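Local coordinates for protein fusion DH (Streptomyces sp. MJ635-86F5, PDB 6K97) that probably catalyses the dehydration of polyketide intermediates, as an engineered fusion of the split dehydratase domain from cremimycin biosynthesis, at residues G47-T51 and H84-A89; E93-L99 and F277-R283; S291-H295 and L306-A311. All blocks are in the same frame, centred on the assembly; numbering follows the deposited sequence.

Interaction 1 of 3, residues G47-T51 and H84-A89; sequences GYLFT and HAADIA
H84 uses both nitrogens of its imidazole, NE2 hydrogen-bonded to T32 OG1 and ND1 to NE2 of H249, which comes from the C-terminal part, making this a bond of the construct; the ring turns its edge to F50, with H84 CD2 4.3 Å from F50 CD2. The contact lies in the N-terminal part of the fusion and is the hotdog arrangement itself: the end of helix 75-88 lying against one strand of the curved antiparallel sheet that wraps it. The segment axes approach to 10.0 Å at 138°, a gap that two aromatic rings span. F50 has CG anti to its carbonyl carbon (chi1 -54°), which carries the far end of the ring to the helix. There F50 CE1 lies 3.6 Å from CB of A85, and F50 CE2 is 3.9 Å from CG1 of I88, which sits at the ring's edge. Alanine suits position 85 because a single methyl lets the phenyl approach the helix backbone. Two residues earlier on the same face of the strand, Y48 makes a similar contact at the helix end, with CE1 3.7 Å from CB of A89 and CE2 4.1 Å from CG2 of I88. Tyrosine is consistent with this partly exposed site, where the ring carbons pack and the hydroxyl is probably nearer solvent. A serine in place of Y48 would probably leave the A89 methyl and the I88 branch without their aromatic neighbour, opening a gap where the helix stops. The alternate strand residues turn the other way: L49 packs on L49 of the second subunit, and T51 OG1 is hydrogen-bonded to L27 O of that subunit. The helix closes its last turn beside Y48, with A89 N donating to A85 O at 3.0 Å.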
loop_
_atom_site.group_PDB
_atom_site.type_symbol
_atom_site.label_atom_id
_atom_site.label_comp_id
_atom_site.label_asym_id
_atom_site.label_seq_id
_atom_site.Cartn_x
_atom_site.Cartn_y
_atom_site.Cartn_z
ATOM N N GLY A 47 0.038 10.753 -0.716
ATOM C CA GLY A 47 -0.480 10.070 0.469
ATOM C C GLY A 47 0.440 8.952 0.848
ATOM O O GLY A 47 1.408 8.709 0.141
ATOM N N TYR A 48 0.167 8.299 1.977
ATOM C CA TYR A 48 0.997 7.155 2.405
ATOM C C TYR A 48 0.142 5.930 2.771
ATOM O O TYR A 48 -1.032 6.077 3.133
ATOM C CB TYR A 48 1.831 7.537 3.607
ATOM C CG TYR A 48 2.922 8.504 3.352
ATOM C CD1 TYR A 48 2.684 9.870 3.339
ATOM C CD2 TYR A 48 4.230 8.062 3.113
ATOM C CE1 TYR A 48 3.719 10.770 3.083
ATOM C CE2 TYR A 48 5.273 8.960 2.873
ATOM C CZ TYR A 48 5.015 10.304 2.852
ATOM O OH TYR A 48 6.048 11.193 2.625
ATOM N N LEU A 49 0.721 4.733 2.677
ATOM C CA LEU A 49 0.078 3.494 3.156
ATOM C C LEU A 49 1.076 2.784 4.069
ATOM O O LEU A 49 2.232 2.617 3.686
ATOM C CB LEU A 49 -0.302 2.571 2.000
ATOM C CG LEU A 49 -0.905 1.218 2.432
ATOM C CD1 LEU A 49 -2.314 1.380 3.021
ATOM C CD2 LEU A 49 -0.964 0.193 1.310
ATOM N N PHE A 50 0.657 2.381 5.261
ATOM C CA PHE A 50 1.486 1.524 6.119
ATOM C C PHE A 50 0.756 0.222 6.404
ATOM O O PHE A 50 -0.461 0.239 6.600
ATOM C CB PHE A 50 1.725 2.196 7.433
ATOM C CG PHE A 50 2.284 3.563 7.304
ATOM C CD1 PHE A 50 1.474 4.629 7.057
ATOM C CD2 PHE A 50 3.622 3.765 7.405
ATOM C CE1 PHE A 50 1.996 5.904 6.954
ATOM C CE2 PHE A 50 4.160 5.045 7.266
ATOM C CZ PHE A 50 3.344 6.114 7.052
ATOM N N THR A 51 1.459 -0.901 6.402
ATOM C CA THR A 51 0.778 -2.183 6.630
ATOM C C THR A 51 1.533 -3.050 7.608
ATOM O O THR A 51 2.759 -2.928 7.753
ATOM C CB THR A 51 0.584 -3.012 5.330
ATOM O OG1 THR A 51 1.837 -3.596 4.906
ATOM C CG2 THR A 51 0.048 -2.143 4.209
ATOM N N HIS A 84 3.585 6.992 14.210
ATOM C CA HIS A 84 4.507 6.513 13.193
ATOM C C HIS A 84 4.181 7.137 11.827
ATOM O O HIS A 84 5.065 7.673 11.119
ATOM C CB HIS A 84 4.537 5.009 13.101
ATOM C CG HIS A 84 5.710 4.492 12.349
ATOM N ND1 HIS A 84 6.999 4.556 12.843
ATOM C CD2 HIS A 84 5.815 3.987 11.096
ATOM C CE1 HIS A 84 7.842 4.078 11.942
ATOM N NE2 HIS A 84 7.154 3.746 10.868
ATOM N N ALA A 85 2.913 7.148 11.480
ATOM C CA ALA A 85 2.548 7.797 10.226
ATOM C C ALA A 85 2.969 9.263 10.230
ATOM O O ALA A 85 3.478 9.783 9.248
ATOM C CB ALA A 85 1.066 7.660 10.012
ATOM N N ALA A 86 2.720 9.946 11.354
ATOM C CA ALA A 86 3.039 11.366 11.455
ATOM C C ALA A 86 4.531 11.603 11.191
ATOM O O ALA A 86 4.912 12.461 10.390
ATOM C CB ALA A 86 2.634 11.903 12.808
ATOM N N ASP A 87 5.340 10.807 11.847
ATOM C CA ASP A 87 6.730 10.872 11.712
ATOM C C ASP A 87 7.162 10.657 10.229
ATOM O O ASP A 87 7.873 11.472 9.670
ATOM C CB ASP A 87 7.348 9.855 12.646
ATOM C CG ASP A 87 8.860 9.844 12.591
ATOM O OD1 ASP A 87 9.445 10.906 12.522
ATOM O OD2 ASP A 87 9.465 8.752 12.595
ATOM N N ILE A 88 6.669 9.628 9.563
ATOM C CA ILE A 88 7.144 9.382 8.216
ATOM C C ILE A 88 6.691 10.463 7.247
ATOM O O ILE A 88 7.423 10.826 6.310
ATOM C CB ILE A 88 6.691 8.010 7.745
ATOM C CG1 ILE A 88 7.277 6.904 8.657
ATOM C CG2 ILE A 88 7.085 7.765 6.316
ATOM C CD1 ILE A 88 8.783 6.883 8.698
ATOM N N ALA A 89 5.511 11.012 7.476
ATOM C CA ALA A 89 4.947 12.073 6.616
ATOM C C ALA A 89 5.336 13.495 6.996
ATOM O O ALA A 89 4.769 14.422 6.456
ATOM C CB ALA A 89 3.441 11.977 6.620
#

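Interaction 2 of 3, residues E93-L99 and F277-R283; sequences EITELVL and FALRRVR
E93 and R283 form a salt bridge at one end of two antiparallel strands, R283 NH1 donating to E93 OE2 over 2.7 Å. The bond is bent (135° at the hydrogen) and reaches the anti side of the carboxylate, whose plane stands 78° from that of the guanidinium; NH2 adds a weak bond to the same oxygen. E93 can reach because its chain is extended, with CG anti to the backbone N (chi1 -178°), whereas R283 bends at chi3, bringing one guanidinium face over E93 CB. The other oxygen, OE1, takes a hydrogen bond from T95 OG1 on its anti lone pair, 3.0 Å long, which should limit rotation of the carboxylate. R281 lies alongside, its CG 3.5 Å from E93 OE2. R281 has left-handed backbone angles and, with V282, faces I94 in a G1 beta bulge. I94 and V282 run side by side, CB to CB 4.0 Å; I94 holds CG1 anti to its carbonyl carbon, and its CD1 ends 4.0 Å from V282 CB. Branched residues suit this covered face. Further along, L97 and L279 exchange backbone bonds, L279 N reaching L97 O at 2.8 Å. The strands belong to different parts of the engineered fusion, so their pairing describes this construct. Strand 141-149 flanks 93-99 and strand 315-327 flanks 273-284, while helix 75-88 packs on I94 and L279.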
loop_
_atom_site.group_PDB
_atom_site.type_symbol
_atom_site.label_atom_id
_atom_site.label_comp_id
_atom_site.label_asym_id
_atom_site.label_seq_id
_atom_site.Cartn_x
_atom_site.Cartn_y
_atom_site.Cartn_z
ATOM N N GLU A 93 2.104 16.709 14.676
ATOM C CA GLU A 93 0.998 16.592 15.608
ATOM C C GLU A 93 -0.057 15.640 15.065
ATOM O O GLU A 93 -0.302 15.593 13.826
ATOM C CB GLU A 93 0.404 17.978 15.714
ATOM C CG GLU A 93 -0.734 18.091 16.658
ATOM C CD GLU A 93 -1.280 19.495 16.769
ATOM O OE1 GLU A 93 -2.109 19.903 15.865
ATOM O OE2 GLU A 93 -0.862 20.154 17.754
ATOM N N ILE A 94 -0.664 14.859 15.955
ATOM C CA ILE A 94 -1.956 14.272 15.657
ATOM C C ILE A 94 -2.899 15.358 16.119
ATOM O O ILE A 94 -2.914 15.736 17.260
ATOM C CB ILE A 94 -2.239 12.990 16.423
ATOM C CG1 ILE A 94 -1.165 11.958 16.146
ATOM C CG2 ILE A 94 -3.606 12.430 16.076
ATOM C CD1 ILE A 94 -1.226 10.814 17.128
ATOM N N THR A 95 -3.657 15.890 15.189
ATOM C CA THR A 95 -4.487 17.035 15.442
ATOM C C THR A 95 -5.712 16.541 16.112
ATOM O O THR A 95 -6.158 17.118 17.064
ATOM C CB THR A 95 -4.815 17.784 14.129
ATOM O OG1 THR A 95 -3.648 18.518 13.759
ATOM C CG2 THR A 95 -5.925 18.770 14.320
ATOM N N GLU A 96 -6.246 15.436 15.621
ATOM C CA GLU A 96 -7.450 14.902 16.230
ATOM C C GLU A 96 -7.579 13.444 15.808
ATOM O O GLU A 96 -7.191 13.083 14.697
ATOM C CB GLU A 96 -8.649 15.853 15.879
ATOM C CG GLU A 96 -9.925 15.125 15.595
ATOM C CD GLU A 96 -10.028 14.711 14.163
ATOM O OE1 GLU A 96 -9.242 15.139 13.268
ATOM O OE2 GLU A 96 -10.959 13.929 13.963
ATOM N N LEU A 97 -8.031 12.604 16.732
ATOM C CA LEU A 97 -8.199 11.177 16.490
ATOM C C LEU A 97 -9.390 10.663 17.242
ATOM O O LEU A 97 -9.495 10.893 18.451
ATOM C CB LEU A 97 -6.977 10.371 16.946
ATOM C CG LEU A 97 -6.958 8.883 16.478
ATOM C CD1 LEU A 97 -6.652 8.758 14.966
ATOM C CD2 LEU A 97 -5.951 8.058 17.285
ATOM N N VAL A 98 -10.237 9.896 16.545
ATOM C CA VAL A 98 -11.428 9.323 17.125
ATOM C C VAL A 98 -11.464 7.826 16.870
ATOM O O VAL A 98 -11.273 7.370 15.736
ATOM C CB VAL A 98 -12.664 9.950 16.462
ATOM C CG1 VAL A 98 -13.940 9.400 17.042
ATOM C CG2 VAL A 98 -12.644 11.467 16.591
ATOM N N LEU A 99 -11.741 7.057 17.916
ATOM C CA LEU A 99 -11.829 5.601 17.870
ATOM C C LEU A 99 -13.266 5.132 17.700
ATOM O O LEU A 99 -14.168 5.708 18.258
ATOM C CB LEU A 99 -11.309 5.065 19.183
ATOM C CG LEU A 99 -9.996 5.709 19.624
ATOM C CD1 LEU A 99 -9.557 5.108 20.952
ATOM C CD2 LEU A 99 -8.913 5.523 18.591
ATOM N N PHE A 277 -12.169 7.657 23.601
ATOM C CA PHE A 277 -12.716 7.621 22.226
ATOM C C PHE A 277 -12.208 8.776 21.377
ATOM O O PHE A 277 -12.433 8.745 20.215
ATOM C CB PHE A 277 -14.231 7.599 22.151
ATOM C CG PHE A 277 -14.897 8.918 22.407
ATOM C CD1 PHE A 277 -15.141 9.359 23.725
ATOM C CD2 PHE A 277 -15.361 9.712 21.368
ATOM C CE1 PHE A 277 -15.796 10.557 23.965
ATOM C CE2 PHE A 277 -16.048 10.921 21.628
ATOM C CZ PHE A 277 -16.224 11.352 22.904
ATOM N N ALA A 278 -11.671 9.842 21.965
ATOM C CA ALA A 278 -11.255 11.000 21.145
ATOM C C ALA A 278 -10.062 11.672 21.791
ATOM O O ALA A 278 -10.000 11.801 23.005
ATOM C CB ALA A 278 -12.378 12.000 20.933
ATOM N N LEU A 279 -9.083 12.014 20.977
ATOM C CA LEU A 279 -7.875 12.664 21.441
ATOM C C LEU A 279 -7.691 13.870 20.549
ATOM O O LEU A 279 -8.039 13.812 19.403
ATOM C CB LEU A 279 -6.675 11.713 21.319
ATOM C CG LEU A 279 -6.639 10.586 22.333
ATOM C CD1 LEU A 279 -7.171 9.308 21.736
ATOM C CD2 LEU A 279 -5.232 10.339 22.857
ATOM N N ARG A 280 -7.093 14.929 21.085
ATOM C CA ARG A 280 -6.792 16.175 20.365
ATOM C C ARG A 280 -5.394 16.662 20.701
ATOM O O ARG A 280 -5.036 16.732 21.883
ATOM C CB ARG A 280 -7.717 17.285 20.798
ATOM C CG ARG A 280 -9.164 17.130 20.404
ATOM C CD ARG A 280 -9.996 18.223 21.115
ATOM N NE ARG A 280 -11.398 18.099 20.738
ATOM C CZ ARG A 280 -11.886 18.441 19.545
ATOM N NH1 ARG A 280 -13.178 18.279 19.283
ATOM N NH2 ARG A 280 -11.104 18.950 18.607
ATOM N N ARG A 281 -4.638 17.052 19.669
ATOM C CA ARG A 281 -3.338 17.713 19.852
ATOM C C ARG A 281 -2.318 16.835 20.592
ATOM O O ARG A 281 -1.787 17.189 21.664
ATOM C CB ARG A 281 -3.502 19.110 20.483
ATOM C CG ARG A 281 -3.963 20.162 19.460
ATOM C CD ARG A 281 -4.689 21.404 20.024
ATOM N NE ARG A 281 -4.284 21.814 21.395
ATOM C CZ ARG A 281 -5.037 21.771 22.520
ATOM N NH1 ARG A 281 -4.498 22.206 23.660
ATOM N NH2 ARG A 281 -6.308 21.324 22.532
ATOM N N VAL A 282 -2.059 15.662 20.011
ATOM C CA VAL A 282 -1.014 14.764 20.524
ATOM C C VAL A 282 0.313 15.089 19.809
ATOM O O VAL A 282 0.366 15.051 18.594
ATOM C CB VAL A 282 -1.352 13.300 20.280
ATOM C CG1 VAL A 282 -0.341 12.438 20.947
ATOM C CG2 VAL A 282 -2.714 12.972 20.840
ATOM N N ARG A 283 1.317 15.508 20.571
ATOM C CA ARG A 283 2.590 15.989 20.052
ATOM C C ARG A 283 3.670 15.307 20.863
ATOM O O ARG A 283 3.670 15.419 22.070
ATOM C CB ARG A 283 2.697 17.494 20.237
ATOM C CG ARG A 283 3.953 18.092 19.572
ATOM C CD ARG A 283 4.110 19.607 19.731
ATOM N NE ARG A 283 3.686 20.315 18.512
ATOM C CZ ARG A 283 2.434 20.699 18.258
ATOM N NH1 ARG A 283 1.457 20.462 19.137
ATOM N NH2 ARG A 283 2.156 21.306 17.116
#

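Interaction 3 of 3, residues S291-H295 and L306-A311; sequences SLRVH and LSAVDA
Backbone bonds join R293 to V309 and H295 to S307, each an antiparallel hydrogen-bonded pair of the hairpin formed by strands 291-298 and 303-309. H295 N reaches S307 O over 2.8 Å, nearly straight at 166°, and R293 N reaches V309 O over 2.9 Å; the reciprocal bonds are longer. Between them V294 faces A308 as a non-hydrogen-bonded pair, where CA-H groups approach the carbonyl oxygens instead.

Apolar contacts gather on the V294 and A308 side. V294 has CG1 anti to the backbone N (chi1 176°), which leaves CG2 to meet A308 CB at 3.9 Å and CG1 to approach L306 CB at 4.3 Å. L292 adds CD1, 4.2 Å from A308 CB. Alanine leaves room for these branches, and L292, V294 and L306 also pack on helix 252-266, the central helix of what is predicted to be the C-terminal hotdog.

The other face, with R293, H295, S307 and V309, is more polar. There the R293 CB lies 4.1 Å from V309 CG2, but its chain bends away to a salt bridge with D233, and H295 stacks on Y231 while NE2 bonds D229. D310 OD1 accepts a hydrogen bond from N314 N. The hairpin is thus largely two-sided: its main-chain bonds fix the register, its aliphatic side packs on helix 252-266, and R293 and H295 tie it to strand 229-235.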
loop_
_atom_site.group_PDB
_atom_site.type_symbol
_atom_site.label_atom_id
_atom_site.label_comp_id
_atom_site.label_asym_id
_atom_site.label_seq_id
_atom_site.Cartn_x
_atom_site.Cartn_y
_atom_site.Cartn_z
ATOM N N SER A 291 10.300 5.815 30.703
ATOM C CA SER A 291 9.396 6.180 31.782
ATOM C C SER A 291 9.019 7.658 31.730
ATOM O O SER A 291 9.634 8.429 31.007
ATOM C CB SER A 291 10.020 5.821 33.131
ATOM O OG SER A 291 11.083 6.643 33.431
ATOM N N LEU A 292 8.021 8.028 32.520
ATOM C CA LEU A 292 7.428 9.347 32.452
ATOM C C LEU A 292 6.931 9.877 33.789
ATOM O O LEU A 292 6.430 9.124 34.603
ATOM C CB LEU A 292 6.248 9.295 31.509
ATOM C CG LEU A 292 6.469 8.937 30.030
ATOM C CD1 LEU A 292 5.132 9.040 29.350
ATOM C CD2 LEU A 292 7.409 9.871 29.312
ATOM N N ARG A 293 7.115 11.175 34.015
ATOM C CA ARG A 293 6.444 11.904 35.062
ATOM C C ARG A 293 5.390 12.724 34.361
ATOM O O ARG A 293 5.685 13.521 33.451
ATOM C CB ARG A 293 7.396 12.818 35.836
ATOM C CG ARG A 293 8.577 12.087 36.495
ATOM C CD ARG A 293 9.152 12.887 37.668
ATOM N NE ARG A 293 8.049 13.352 38.542
ATOM C CZ ARG A 293 7.676 12.816 39.693
ATOM N NH1 ARG A 293 8.320 11.782 40.219
ATOM N NH2 ARG A 293 6.648 13.345 40.329
ATOM N N VAL A 294 4.152 12.552 34.809
ATOM C CA VAL A 294 3.011 13.015 34.067
ATOM C C VAL A 294 2.141 13.983 34.852
ATOM O O VAL A 294 1.719 13.688 35.957
ATOM C CB VAL A 294 2.173 11.803 33.706
ATOM C CG1 VAL A 294 0.909 12.227 33.009
ATOM C CG2 VAL A 294 2.965 10.892 32.808
ATOM N N HIS A 295 1.842 15.119 34.264
ATOM C CA HIS A 295 0.918 16.075 34.871
ATOM C C HIS A 295 -0.411 15.933 34.159
ATOM O O HIS A 295 -0.506 16.155 32.939
ATOM C CB HIS A 295 1.487 17.502 34.737
ATOM C CG HIS A 295 0.696 18.563 35.441
ATOM N ND1 HIS A 295 1.032 19.904 35.377
ATOM C CD2 HIS A 295 -0.420 18.502 36.206
ATOM C CE1 HIS A 295 0.174 20.617 36.087
ATOM N NE2 HIS A 295 -0.713 19.791 36.608
ATOM N N LEU A 306 -2.912 16.180 29.329
ATOM C CA LEU A 306 -1.691 15.858 30.003
ATOM C C LEU A 306 -0.403 16.262 29.308
ATOM O O LEU A 306 -0.346 16.605 28.115
ATOM C CB LEU A 306 -1.684 14.395 30.326
ATOM C CG LEU A 306 -1.710 13.411 29.175
ATOM C CD1 LEU A 306 -0.302 13.035 28.791
ATOM C CD2 LEU A 306 -2.469 12.176 29.595
ATOM N N SER A 307 0.638 16.201 30.109
ATOM C CA SER A 307 1.948 16.750 29.768
ATOM C C SER A 307 2.961 15.837 30.469
ATOM O O SER A 307 2.733 15.406 31.602
ATOM C CB SER A 307 1.960 18.147 30.343
ATOM O OG SER A 307 3.128 18.790 30.078
ATOM N N ALA A 308 4.037 15.480 29.800
ATOM C CA ALA A 308 4.959 14.547 30.403
ATOM C C ALA A 308 6.428 14.750 30.065
ATOM O O ALA A 308 6.779 14.883 28.918
ATOM C CB ALA A 308 4.547 13.168 30.019
ATOM N N VAL A 309 7.281 14.676 31.065
ATOM C CA VAL A 309 8.712 14.724 30.885
ATOM C C VAL A 309 9.270 13.331 31.252
ATOM O O VAL A 309 8.537 12.498 31.799
ATOM C CB VAL A 309 9.333 15.839 31.770
ATOM C CG1 VAL A 309 8.661 17.183 31.501
ATOM C CG2 VAL A 309 9.207 15.497 33.263
ATOM N N ASP A 310 10.517 13.035 30.869
ATOM C CA ASP A 310 11.133 11.742 31.161
ATOM C C ASP A 310 11.896 11.897 32.465
ATOM O O ASP A 310 11.839 12.965 33.080
ATOM C CB ASP A 310 12.044 11.283 30.013
ATOM C CG ASP A 310 13.248 12.240 29.750
ATOM O OD1 ASP A 310 13.500 13.197 30.547
ATOM O OD2 ASP A 310 13.928 12.030 28.698
ATOM N N ALA A 311 12.625 10.869 32.893
ATOM C CA ALA A 311 13.287 10.881 34.218
ATOM C C ALA A 311 14.372 11.957 34.370
ATOM O O ALA A 311 14.733 12.294 35.488
ATOM C CB ALA A 311 13.879 9.504 34.546
#

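In the fold
The three contacts, successive along the chain, sample both halves of the double hotdog and the junction between them. Interaction 1 lies in the half built from the N-terminal part of the fusion and interaction 3 in the predicted C-terminal hotdog, their centres about 26 Å apart. Interaction 2 stands between them, about 16 Å and 18 Å from their centres, where the strand following helix 75-88 pairs with the strand preceding 291-298. Nearest atoms of interactions 2 and 3 are about 7 Å apart. Helix 75-88 serves both interactions 1 and 2. In double-hotdog dehydratases the active site typically lies between the two hotdogs, the boundary that interaction 2 spans.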